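Side-chain contact in Cfl (Pectobacterium brasiliense, PDB 7A9J), which is a coronafacic acid ligase of the ATP-dependent AMP-binding family, probably activating carboxylic acids as acyl-adenylates before they are joined to an acceptor: residues 235-240 with 244-249. The protein carries 1 engineered substitution. Numbering follows the deposited sequence.
Sequences VDLISP and LITFAA. With R4Z (6-ethyl-1-oxidanylidene-indene-4-carboxylic acid), chain B.
Pro240 and Leu244, one helical turn apart, both lie on the side of the bound ligand's flat indenone plane toward which the methyl of its ethyl group, C14, rises, beyond the ring rather than stacked over it. Pro240 touches the methyl through one ring carbon, CB, 3.7 Å from C14, while Leu244 presents one branch, CD1, 3.5 Å from C14. The two approaches lie at about 105° around the methyl, which thus has a hydrocarbon wall on two sides. The ligand is also hydrogen-bonded to Ser333 OG. Behind this wall, Leu244 N donates to Pro240 O, 3.0 Å long and nearly straight at 168°. Leu244 CG lies beside its own backbone N (chi1 -65°), which brings it to 3.5 Å from Pro240 O. Leu244 also packs on Leu206, Ala209 and Thr213 of helix 203-214. In this AMP-binding fold, strand 230-233 leads through a type I turn, Asp236 to Ser239, into helix 240-251, whose start supplies Pro240 and Leu244 to the ligand pocket; Ser239 holds the N-cap position without a side-chain capping bond. From within the turn, Leu237 crosses Thr246 at roughly a right angle, its CD1 branch 3.3 Å from Thr246 OG1. That hydroxyl is hydrogen-bonded to Ser242 O, one turn back on the helix; against the Leu237 methyl it makes only a van der Waals contact. Leu85 and Ile86 of helix 83-95 pack against this pair.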
# COMPACT_ATOMS: atom_id res chain seq x y z
N VAL A 235 -2.24 -3.46 5.82
CA VAL A 235 -1.11 -2.54 5.95
C VAL A 235 -1.35 -1.72 7.23
O VAL A 235 -2.48 -1.35 7.48
CB VAL A 235 -1.09 -1.63 4.72
CG1 VAL A 235 -0.13 -0.49 4.96
CG2 VAL A 235 -0.67 -2.51 3.44
N ASP A 236 -0.30 -1.48 8.02
CA ASP A 236 -0.48 -0.72 9.26
C ASP A 236 -1.25 0.57 9.04
O ASP A 236 -1.04 1.31 8.08
CB ASP A 236 0.87 -0.34 9.90
CG ASP A 236 1.76 -1.53 10.24
OD1 ASP A 236 1.27 -2.66 10.48
OD2 ASP A 236 2.98 -1.30 10.32
N LEU A 237 -2.10 0.89 10.05
CA LEU A 237 -2.91 2.11 9.98
C LEU A 237 -2.06 3.37 10.08
O LEU A 237 -2.52 4.45 9.72
CB LEU A 237 -3.96 2.08 11.13
CG LEU A 237 -4.89 3.29 11.25
CD1 LEU A 237 -5.64 3.59 9.95
CD2 LEU A 237 -5.85 2.93 12.45
N ILE A 238 -0.81 3.25 10.50
CA ILE A 238 0.12 4.39 10.47
C ILE A 238 0.60 4.67 9.05
O ILE A 238 1.19 5.71 8.80
CB ILE A 238 1.26 4.08 11.45
CG1 ILE A 238 1.85 5.36 12.10
CG2 ILE A 238 2.38 3.33 10.78
CD1 ILE A 238 0.88 6.15 13.02
N SER A 239 0.32 3.79 8.12
CA SER A 239 0.85 3.98 6.73
C SER A 239 -0.18 4.69 5.85
O SER A 239 -1.37 4.40 5.92
CB SER A 239 1.17 2.61 6.15
OG SER A 239 1.78 2.78 4.87
N PRO A 240 0.18 5.65 5.02
CA PRO A 240 -0.82 6.45 4.27
C PRO A 240 -1.90 5.69 3.49
O PRO A 240 -3.06 6.10 3.54
CB PRO A 240 0.06 7.24 3.26
CG PRO A 240 1.26 7.55 4.03
CD PRO A 240 1.56 6.19 4.83
N LEU A 244 -6.00 6.41 4.24
CA LEU A 244 -6.99 6.77 3.26
C LEU A 244 -8.09 5.73 3.20
O LEU A 244 -9.26 6.10 3.02
CB LEU A 244 -6.32 6.91 1.89
CG LEU A 244 -5.31 8.06 1.77
CD1 LEU A 244 -4.74 8.05 0.29
CD2 LEU A 244 -5.93 9.41 2.02
N ILE A 245 -7.73 4.45 3.25
CA ILE A 245 -8.74 3.39 3.23
C ILE A 245 -9.68 3.56 4.41
O ILE A 245 -10.89 3.44 4.27
CB ILE A 245 -8.10 2.00 3.31
CG1 ILE A 245 -7.46 1.67 1.95
CG2 ILE A 245 -9.14 0.94 3.64
CD1 ILE A 245 -6.49 0.46 2.06
N THR A 246 -9.11 3.85 5.57
CA THR A 246 -9.93 3.97 6.78
C THR A 246 -10.89 5.17 6.69
O THR A 246 -12.08 5.05 6.99
CB THR A 246 -8.98 4.06 7.98
OG1 THR A 246 -8.18 2.88 8.04
CG2 THR A 246 -9.83 4.21 9.36
N PHE A 247 -10.40 6.34 6.29
CA PHE A 247 -11.27 7.48 6.12
C PHE A 247 -12.35 7.17 5.08
O PHE A 247 -13.53 7.50 5.28
CB PHE A 247 -10.53 8.74 5.64
CG PHE A 247 -9.54 9.30 6.63
CD1 PHE A 247 -9.78 9.28 8.03
CD2 PHE A 247 -8.45 9.99 6.17
CE1 PHE A 247 -8.84 9.84 8.89
CE2 PHE A 247 -7.52 10.54 7.03
CZ PHE A 247 -7.73 10.52 8.39
N ALA A 248 -11.95 6.55 3.97
CA ALA A 248 -12.91 6.32 2.90
C ALA A 248 -13.97 5.32 3.32
O ALA A 248 -15.15 5.54 3.01
CB ALA A 248 -12.17 5.80 1.63
N ALA A 249 -13.58 4.25 4.02
CA ALA A 249 -14.55 3.25 4.46
C ALA A 249 -15.56 3.87 5.43
O ALA A 249 -16.76 3.68 5.29
CB ALA A 249 -13.88 2.08 5.19
C13 R4Z B . -0.73 6.74 -1.48
C15 R4Z B . -1.52 4.60 -2.60
C02 R4Z B . -2.24 2.30 -3.58
C03 R4Z B . -1.87 0.96 -3.54
C04 R4Z B . -0.59 0.92 -2.70
C05 R4Z B . -1.45 3.23 -2.82
C06 R4Z B . -0.43 2.46 -2.22
C07 R4Z B . 0.48 3.11 -1.39
C08 R4Z B . 1.60 2.30 -0.72
C11 R4Z B . 0.38 4.48 -1.14
C12 R4Z B . -0.63 5.25 -1.74
C14 R4Z B . -1.39 7.01 -0.10
O01 R4Z B . -3.18 2.67 -4.24
O09 R4Z B . 2.22 2.84 0.24
O10 R4Z B . 1.93 1.13 -1.10